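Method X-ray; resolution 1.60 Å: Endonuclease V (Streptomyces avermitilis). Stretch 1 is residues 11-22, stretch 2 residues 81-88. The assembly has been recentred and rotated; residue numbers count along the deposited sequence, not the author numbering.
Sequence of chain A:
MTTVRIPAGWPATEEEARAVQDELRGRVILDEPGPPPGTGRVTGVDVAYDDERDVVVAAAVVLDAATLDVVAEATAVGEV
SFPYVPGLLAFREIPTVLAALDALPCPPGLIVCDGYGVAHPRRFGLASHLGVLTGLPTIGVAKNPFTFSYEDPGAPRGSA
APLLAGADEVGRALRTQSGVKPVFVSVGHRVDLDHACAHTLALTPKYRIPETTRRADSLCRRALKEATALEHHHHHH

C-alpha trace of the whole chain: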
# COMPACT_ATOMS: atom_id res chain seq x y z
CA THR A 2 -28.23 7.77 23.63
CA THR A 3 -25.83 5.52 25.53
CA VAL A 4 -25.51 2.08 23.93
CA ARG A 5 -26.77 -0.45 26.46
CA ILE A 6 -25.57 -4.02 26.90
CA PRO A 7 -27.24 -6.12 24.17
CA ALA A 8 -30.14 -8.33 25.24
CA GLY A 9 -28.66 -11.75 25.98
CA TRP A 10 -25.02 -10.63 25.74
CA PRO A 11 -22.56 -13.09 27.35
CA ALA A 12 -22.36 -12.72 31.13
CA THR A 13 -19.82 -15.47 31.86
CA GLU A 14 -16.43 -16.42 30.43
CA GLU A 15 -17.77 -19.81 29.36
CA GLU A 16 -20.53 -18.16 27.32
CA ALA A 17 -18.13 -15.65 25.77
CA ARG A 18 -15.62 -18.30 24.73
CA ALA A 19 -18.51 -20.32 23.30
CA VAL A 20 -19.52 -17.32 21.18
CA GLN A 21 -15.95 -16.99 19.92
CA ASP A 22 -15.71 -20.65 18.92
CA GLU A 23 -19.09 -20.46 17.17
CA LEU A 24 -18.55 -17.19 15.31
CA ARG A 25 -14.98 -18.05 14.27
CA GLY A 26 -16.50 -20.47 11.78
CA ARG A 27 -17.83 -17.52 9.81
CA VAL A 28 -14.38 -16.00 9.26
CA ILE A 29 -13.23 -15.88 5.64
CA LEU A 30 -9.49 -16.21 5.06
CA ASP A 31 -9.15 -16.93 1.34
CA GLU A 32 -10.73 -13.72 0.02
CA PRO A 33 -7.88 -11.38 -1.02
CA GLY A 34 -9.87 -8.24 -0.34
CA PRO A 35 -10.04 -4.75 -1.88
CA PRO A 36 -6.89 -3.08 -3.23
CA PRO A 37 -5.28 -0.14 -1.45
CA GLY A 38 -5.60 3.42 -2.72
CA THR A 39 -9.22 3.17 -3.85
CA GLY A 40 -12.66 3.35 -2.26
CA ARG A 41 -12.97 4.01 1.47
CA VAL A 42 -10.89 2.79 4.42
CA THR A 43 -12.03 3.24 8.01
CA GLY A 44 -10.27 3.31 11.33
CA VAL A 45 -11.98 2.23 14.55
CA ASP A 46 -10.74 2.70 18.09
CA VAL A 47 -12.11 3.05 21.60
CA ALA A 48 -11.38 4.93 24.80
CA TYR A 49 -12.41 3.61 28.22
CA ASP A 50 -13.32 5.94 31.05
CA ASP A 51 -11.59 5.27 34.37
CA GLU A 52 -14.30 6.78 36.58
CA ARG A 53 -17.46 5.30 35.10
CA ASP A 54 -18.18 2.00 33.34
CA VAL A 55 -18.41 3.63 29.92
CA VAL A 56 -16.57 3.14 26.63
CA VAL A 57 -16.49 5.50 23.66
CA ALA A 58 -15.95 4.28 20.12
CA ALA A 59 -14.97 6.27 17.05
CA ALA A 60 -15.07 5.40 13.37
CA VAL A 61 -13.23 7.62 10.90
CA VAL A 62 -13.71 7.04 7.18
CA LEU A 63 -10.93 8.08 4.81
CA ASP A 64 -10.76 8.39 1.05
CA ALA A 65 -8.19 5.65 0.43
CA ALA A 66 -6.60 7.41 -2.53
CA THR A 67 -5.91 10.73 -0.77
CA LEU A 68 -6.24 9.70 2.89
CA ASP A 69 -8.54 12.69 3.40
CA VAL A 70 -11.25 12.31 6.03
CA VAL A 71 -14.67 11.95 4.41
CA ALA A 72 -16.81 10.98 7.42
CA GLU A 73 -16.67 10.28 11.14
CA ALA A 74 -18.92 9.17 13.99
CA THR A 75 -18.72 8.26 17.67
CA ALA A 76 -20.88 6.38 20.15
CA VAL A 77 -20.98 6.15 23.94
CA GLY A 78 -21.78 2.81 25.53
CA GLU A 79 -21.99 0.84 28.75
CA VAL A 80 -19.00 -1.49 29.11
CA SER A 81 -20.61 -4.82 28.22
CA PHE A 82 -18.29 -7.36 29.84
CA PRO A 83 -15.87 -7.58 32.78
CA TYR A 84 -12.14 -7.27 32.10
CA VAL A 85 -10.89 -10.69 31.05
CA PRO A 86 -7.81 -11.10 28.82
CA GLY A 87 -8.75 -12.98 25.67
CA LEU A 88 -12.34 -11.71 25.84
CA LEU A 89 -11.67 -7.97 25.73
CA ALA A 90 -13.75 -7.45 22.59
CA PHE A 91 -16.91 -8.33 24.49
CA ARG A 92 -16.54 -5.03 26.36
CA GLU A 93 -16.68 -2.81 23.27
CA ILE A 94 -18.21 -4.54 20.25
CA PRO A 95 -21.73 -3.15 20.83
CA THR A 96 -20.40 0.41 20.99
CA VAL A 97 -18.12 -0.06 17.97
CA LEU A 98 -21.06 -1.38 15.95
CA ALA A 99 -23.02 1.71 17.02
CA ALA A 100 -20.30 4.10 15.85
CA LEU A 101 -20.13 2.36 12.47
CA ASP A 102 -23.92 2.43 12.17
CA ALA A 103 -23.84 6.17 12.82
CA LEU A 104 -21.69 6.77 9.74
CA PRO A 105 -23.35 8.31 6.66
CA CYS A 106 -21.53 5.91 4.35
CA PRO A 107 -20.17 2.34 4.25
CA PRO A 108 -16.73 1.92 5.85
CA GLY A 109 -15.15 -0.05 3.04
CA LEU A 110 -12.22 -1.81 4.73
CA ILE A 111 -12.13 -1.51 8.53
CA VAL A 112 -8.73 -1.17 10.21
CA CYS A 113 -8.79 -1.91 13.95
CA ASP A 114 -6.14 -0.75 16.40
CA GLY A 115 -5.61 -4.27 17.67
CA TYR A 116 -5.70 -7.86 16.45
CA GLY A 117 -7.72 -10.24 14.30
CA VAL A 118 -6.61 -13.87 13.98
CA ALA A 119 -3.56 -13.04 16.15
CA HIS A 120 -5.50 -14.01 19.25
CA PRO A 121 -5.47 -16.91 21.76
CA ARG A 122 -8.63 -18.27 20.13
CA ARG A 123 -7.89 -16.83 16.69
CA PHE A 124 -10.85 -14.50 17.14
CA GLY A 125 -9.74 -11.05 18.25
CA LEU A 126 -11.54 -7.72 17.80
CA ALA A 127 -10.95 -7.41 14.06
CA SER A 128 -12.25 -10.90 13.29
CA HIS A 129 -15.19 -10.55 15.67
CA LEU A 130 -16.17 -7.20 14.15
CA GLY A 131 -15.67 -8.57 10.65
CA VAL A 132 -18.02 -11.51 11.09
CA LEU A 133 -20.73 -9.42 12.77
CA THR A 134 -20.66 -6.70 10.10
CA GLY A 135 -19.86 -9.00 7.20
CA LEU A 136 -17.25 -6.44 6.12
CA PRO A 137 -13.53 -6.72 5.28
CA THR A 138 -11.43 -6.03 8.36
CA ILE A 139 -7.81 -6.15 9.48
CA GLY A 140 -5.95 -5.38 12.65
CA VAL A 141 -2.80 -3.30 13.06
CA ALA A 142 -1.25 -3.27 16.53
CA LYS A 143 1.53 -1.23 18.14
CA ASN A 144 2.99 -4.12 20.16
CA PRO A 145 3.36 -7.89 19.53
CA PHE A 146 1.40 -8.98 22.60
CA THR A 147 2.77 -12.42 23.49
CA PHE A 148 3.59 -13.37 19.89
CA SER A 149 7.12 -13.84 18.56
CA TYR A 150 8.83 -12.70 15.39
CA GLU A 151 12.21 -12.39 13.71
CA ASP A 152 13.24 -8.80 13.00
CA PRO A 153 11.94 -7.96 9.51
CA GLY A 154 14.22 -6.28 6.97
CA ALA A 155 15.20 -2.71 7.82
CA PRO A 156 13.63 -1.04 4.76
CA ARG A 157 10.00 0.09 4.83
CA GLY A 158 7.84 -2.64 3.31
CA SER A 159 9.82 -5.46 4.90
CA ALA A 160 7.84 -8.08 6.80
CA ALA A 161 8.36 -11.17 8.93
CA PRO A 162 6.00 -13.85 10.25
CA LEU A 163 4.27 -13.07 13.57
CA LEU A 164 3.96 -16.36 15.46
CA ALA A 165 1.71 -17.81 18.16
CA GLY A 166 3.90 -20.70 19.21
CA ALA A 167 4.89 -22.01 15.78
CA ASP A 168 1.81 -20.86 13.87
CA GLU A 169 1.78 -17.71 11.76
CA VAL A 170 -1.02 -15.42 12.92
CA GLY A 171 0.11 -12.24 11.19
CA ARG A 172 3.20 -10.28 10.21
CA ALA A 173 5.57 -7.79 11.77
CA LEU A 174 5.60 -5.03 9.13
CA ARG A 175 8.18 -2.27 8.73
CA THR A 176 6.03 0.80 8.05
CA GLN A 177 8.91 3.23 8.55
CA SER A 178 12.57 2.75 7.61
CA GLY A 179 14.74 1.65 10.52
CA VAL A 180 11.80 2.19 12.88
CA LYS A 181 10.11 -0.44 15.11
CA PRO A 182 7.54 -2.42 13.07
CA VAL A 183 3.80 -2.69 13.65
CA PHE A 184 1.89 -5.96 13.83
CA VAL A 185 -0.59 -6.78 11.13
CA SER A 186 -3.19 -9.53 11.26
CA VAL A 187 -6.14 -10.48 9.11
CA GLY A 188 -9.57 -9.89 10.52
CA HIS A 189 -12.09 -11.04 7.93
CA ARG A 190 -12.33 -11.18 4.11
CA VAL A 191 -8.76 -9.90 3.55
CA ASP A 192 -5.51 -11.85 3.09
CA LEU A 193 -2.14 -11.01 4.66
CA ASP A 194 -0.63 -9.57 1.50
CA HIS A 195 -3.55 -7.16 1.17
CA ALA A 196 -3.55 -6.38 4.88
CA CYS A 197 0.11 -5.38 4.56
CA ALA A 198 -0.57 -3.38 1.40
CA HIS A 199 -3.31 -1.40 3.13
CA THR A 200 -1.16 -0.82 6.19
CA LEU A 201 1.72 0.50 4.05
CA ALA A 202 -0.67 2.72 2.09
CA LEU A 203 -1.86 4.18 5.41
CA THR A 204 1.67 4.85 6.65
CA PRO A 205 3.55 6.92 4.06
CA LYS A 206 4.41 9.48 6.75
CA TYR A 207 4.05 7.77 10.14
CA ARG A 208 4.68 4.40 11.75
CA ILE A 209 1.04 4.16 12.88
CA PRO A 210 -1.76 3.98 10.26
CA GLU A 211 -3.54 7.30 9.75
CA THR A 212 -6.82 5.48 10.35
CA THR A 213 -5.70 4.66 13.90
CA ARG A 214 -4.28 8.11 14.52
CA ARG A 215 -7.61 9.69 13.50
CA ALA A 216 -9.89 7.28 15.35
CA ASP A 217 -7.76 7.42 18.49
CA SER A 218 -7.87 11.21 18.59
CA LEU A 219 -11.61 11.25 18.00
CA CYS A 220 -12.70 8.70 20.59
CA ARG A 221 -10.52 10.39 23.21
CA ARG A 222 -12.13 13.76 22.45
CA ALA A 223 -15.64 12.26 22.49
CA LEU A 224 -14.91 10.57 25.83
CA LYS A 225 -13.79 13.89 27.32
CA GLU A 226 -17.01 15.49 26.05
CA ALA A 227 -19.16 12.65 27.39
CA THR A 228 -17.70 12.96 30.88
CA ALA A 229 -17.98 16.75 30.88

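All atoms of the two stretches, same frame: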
# COMPACT_ATOMS: atom_id res chain seq x y z
N PRO A 11 -23.24 -12.19 26.42
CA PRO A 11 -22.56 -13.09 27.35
C PRO A 11 -22.32 -12.45 28.72
O PRO A 11 -21.92 -11.28 28.80
CB PRO A 11 -21.24 -13.39 26.64
CG PRO A 11 -21.64 -13.39 25.21
CD PRO A 11 -22.55 -12.17 25.12
N ALA A 12 -22.56 -13.21 29.78
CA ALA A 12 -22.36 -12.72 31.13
C ALA A 12 -21.31 -13.54 31.87
O ALA A 12 -20.93 -13.20 32.99
CB ALA A 12 -23.68 -12.74 31.89
N THR A 13 -20.84 -14.62 31.26
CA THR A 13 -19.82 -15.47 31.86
C THR A 13 -18.71 -15.75 30.85
O THR A 13 -18.91 -15.62 29.64
CB THR A 13 -20.39 -16.83 32.32
OG1 THR A 13 -20.67 -17.64 31.17
CG2 THR A 13 -21.67 -16.63 33.12
N GLU A 14 -17.53 -16.14 31.33
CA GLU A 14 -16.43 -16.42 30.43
C GLU A 14 -16.73 -17.64 29.56
O GLU A 14 -16.33 -17.68 28.39
CB GLU A 14 -15.13 -16.66 31.20
CG GLU A 14 -14.72 -15.51 32.11
CD GLU A 14 -13.36 -15.71 32.74
OE1 GLU A 14 -13.10 -15.10 33.80
OE2 GLU A 14 -12.54 -16.46 32.17
N GLU A 15 -17.43 -18.62 30.12
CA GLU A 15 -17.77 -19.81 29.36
C GLU A 15 -18.64 -19.44 28.16
O GLU A 15 -18.42 -19.94 27.06
CB GLU A 15 -18.52 -20.82 30.24
CG GLU A 15 -18.80 -22.13 29.54
CD GLU A 15 -19.63 -23.08 30.38
OE1 GLU A 15 -19.74 -24.27 30.00
OE2 GLU A 15 -20.17 -22.64 31.42
N GLU A 16 -19.62 -18.58 28.39
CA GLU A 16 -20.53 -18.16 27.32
C GLU A 16 -19.78 -17.36 26.26
O GLU A 16 -20.00 -17.54 25.06
CB GLU A 16 -21.67 -17.30 27.88
CG GLU A 16 -22.51 -18.00 28.93
CD GLU A 16 -23.64 -17.14 29.46
OE1 GLU A 16 -23.57 -15.89 29.37
OE2 GLU A 16 -24.61 -17.71 30.00
N ALA A 17 -18.89 -16.47 26.70
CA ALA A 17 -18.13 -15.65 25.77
C ALA A 17 -17.22 -16.50 24.90
O ALA A 17 -17.15 -16.30 23.68
CB ALA A 17 -17.32 -14.59 26.53
N ARG A 18 -16.50 -17.44 25.51
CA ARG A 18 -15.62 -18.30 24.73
C ARG A 18 -16.44 -19.13 23.75
O ARG A 18 -16.00 -19.38 22.62
CB ARG A 18 -14.82 -19.24 25.64
CG ARG A 18 -13.78 -18.53 26.50
CD ARG A 18 -12.77 -19.53 27.05
NE ARG A 18 -13.42 -20.56 27.86
CZ ARG A 18 -13.66 -20.44 29.16
NH1 ARG A 18 -14.27 -21.42 29.81
NH2 ARG A 18 -13.28 -19.36 29.82
N ALA A 19 -17.63 -19.54 24.17
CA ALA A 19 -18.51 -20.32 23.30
C ALA A 19 -18.91 -19.49 22.08
O ALA A 19 -18.99 -20.02 20.97
CB ALA A 19 -19.75 -20.77 24.07
N VAL A 20 -19.15 -18.20 22.29
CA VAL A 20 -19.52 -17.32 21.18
C VAL A 20 -18.34 -17.22 20.22
O VAL A 20 -18.52 -17.28 19.00
CB VAL A 20 -19.91 -15.89 21.68
CG1 VAL A 20 -20.08 -14.95 20.49
CG2 VAL A 20 -21.20 -15.95 22.49
N GLN A 21 -17.14 -17.09 20.76
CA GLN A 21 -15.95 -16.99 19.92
C GLN A 21 -15.77 -18.24 19.07
O GLN A 21 -15.51 -18.14 17.87
CB GLN A 21 -14.70 -16.78 20.77
CG GLN A 21 -14.70 -15.50 21.59
CD GLN A 21 -13.41 -15.30 22.34
OE1 GLN A 21 -12.91 -16.22 22.99
NE2 GLN A 21 -12.85 -14.09 22.28
N ASP A 22 -15.90 -19.41 19.68
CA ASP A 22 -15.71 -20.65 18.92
C ASP A 22 -16.79 -20.85 17.86
O ASP A 22 -16.54 -21.46 16.82
CB ASP A 22 -15.67 -21.86 19.86
CG ASP A 22 -14.46 -21.85 20.78
OD1 ASP A 22 -13.43 -21.25 20.39
OD2 ASP A 22 -14.53 -22.44 21.87
N SER A 81 -19.78 -3.61 28.25
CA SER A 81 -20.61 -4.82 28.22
C SER A 81 -20.05 -6.15 28.70
O SER A 81 -20.68 -7.19 28.52
CB SER A 81 -21.16 -4.99 26.81
OG SER A 81 -20.13 -4.85 25.85
N PHE A 82 -18.88 -6.13 29.33
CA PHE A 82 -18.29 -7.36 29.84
C PHE A 82 -17.17 -7.01 30.81
O PHE A 82 -16.54 -5.96 30.69
CB PHE A 82 -17.70 -8.19 28.68
CG PHE A 82 -17.57 -9.66 28.98
CD1 PHE A 82 -18.70 -10.47 29.02
CD2 PHE A 82 -16.33 -10.22 29.25
CE1 PHE A 82 -18.60 -11.82 29.32
CE2 PHE A 82 -16.21 -11.57 29.56
CZ PHE A 82 -17.35 -12.38 29.59
N PRO A 83 -16.94 -7.86 31.82
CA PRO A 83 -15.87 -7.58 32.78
C PRO A 83 -14.52 -7.68 32.06
O PRO A 83 -14.44 -8.18 30.94
CB PRO A 83 -16.06 -8.67 33.83
CG PRO A 83 -16.70 -9.79 33.07
CD PRO A 83 -17.69 -9.07 32.20
N TYR A 84 -13.46 -7.22 32.72
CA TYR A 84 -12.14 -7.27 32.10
C TYR A 84 -11.56 -8.66 32.23
O TYR A 84 -11.25 -9.13 33.32
CB TYR A 84 -11.21 -6.25 32.77
CG TYR A 84 -9.86 -6.16 32.10
CD1 TYR A 84 -8.84 -7.06 32.41
CD2 TYR A 84 -9.61 -5.19 31.13
CE1 TYR A 84 -7.60 -6.99 31.77
CE2 TYR A 84 -8.38 -5.11 30.49
CZ TYR A 84 -7.38 -6.01 30.81
OH TYR A 84 -6.17 -5.94 30.16
N VAL A 85 -11.44 -9.34 31.09
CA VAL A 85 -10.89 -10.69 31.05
C VAL A 85 -10.03 -10.83 29.80
O VAL A 85 -10.54 -10.79 28.68
CB VAL A 85 -12.00 -11.76 30.99
CG1 VAL A 85 -11.37 -13.16 31.02
CG2 VAL A 85 -12.96 -11.59 32.16
N PRO A 86 -8.70 -10.96 29.97
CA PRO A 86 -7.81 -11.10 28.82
C PRO A 86 -8.28 -12.24 27.92
O PRO A 86 -8.61 -13.32 28.39
CB PRO A 86 -6.46 -11.38 29.47
CG PRO A 86 -6.54 -10.53 30.72
CD PRO A 86 -7.94 -10.83 31.22
N GLY A 87 -8.30 -11.97 26.61
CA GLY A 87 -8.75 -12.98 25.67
C GLY A 87 -10.21 -12.78 25.29
O GLY A 87 -10.68 -13.32 24.28
N LEU A 88 -10.92 -12.00 26.09
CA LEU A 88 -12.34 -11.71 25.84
C LEU A 88 -12.60 -10.21 25.89
O LEU A 88 -13.73 -9.78 26.11
CB LEU A 88 -13.21 -12.40 26.90
CG LEU A 88 -13.09 -13.92 27.02
CD1 LEU A 88 -13.88 -14.38 28.24
CD2 LEU A 88 -13.61 -14.60 25.76
O HOH W 1 -22.24 -8.88 29.98
O HOH W 2 -10.67 -16.39 24.56

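Residues 11-22 enter the contact as a short loop and then turn into a helix that begins at E14 and runs on beyond D22. The helix start is well fixed: T13, at the N-cap position, accepts a bond from E16 N through OG1 (3.1 Å), and the E16 carboxylate reaches back to take a bond from A12 N at OE1 (2.9 Å). Against this segment lies an irregular strip, residues 81-88, which ends in a type II turn from V85 to L88 closed by L88 N to V85 O (2.9 Å). The CA atoms of A12 and F82 are 6.9 Å apart and those of A17 and L88 7.0 Å.

Two large side chains of the second stretch, F82 and L88, fill most of the space between them. The F82 CA-to-CB bond points sideways, but with chi1 in t the end of the ring comes nearer the first stretch and meets the backbone where loop becomes helix. P11 O lies 3.3 Å from F82 CD1 and T13 O 3.6 Å from F82 CZ, both at the ring edge, where the partly positive ring hydrogens suit carbonyl oxygens. P11 CB adds an apolar contact with F82 CE1 at 4.1 Å.

A17 makes the hollow that these side chains share. Its small CB points toward the second stretch and touches F82 CZ and L88 CD2, each at 3.8 Å, so that the phenyl tip and the leucine branch both close in on one methyl group. L88 points toward the helix, and its CD1 is likewise 3.8 Å from A17 CB; CD1 also rests 3.9 Å from E14 CA, and CD2 lies 4.0 Å from R18 CG. E14 CB, 3.9 Å from L88 CD1, helps wall the pocket, and the carboxylate carbon E14 CD lies 3.7 Å from V85 CG1.

One turn beyond A17, Q21 supplies the direct hydrogen bond between the stretches: NE2 donates to G87 O at 3.0 Å with a nearly straight angle of 161°. Its OE1 sits 3.3 Å from L88 CD2. The positive phi of G87 (98°) suits glycine in this turn, since a CB would be jammed against the preceding carbonyl oxygen. Water 1 donates to P11 O and S81 O, both at 2.7 Å, bridging two carbonyls; water 2 donates to Q21 OE1 (2.7 Å) and G87 O (3.1 Å), adding a water-mediated link beside the direct bond.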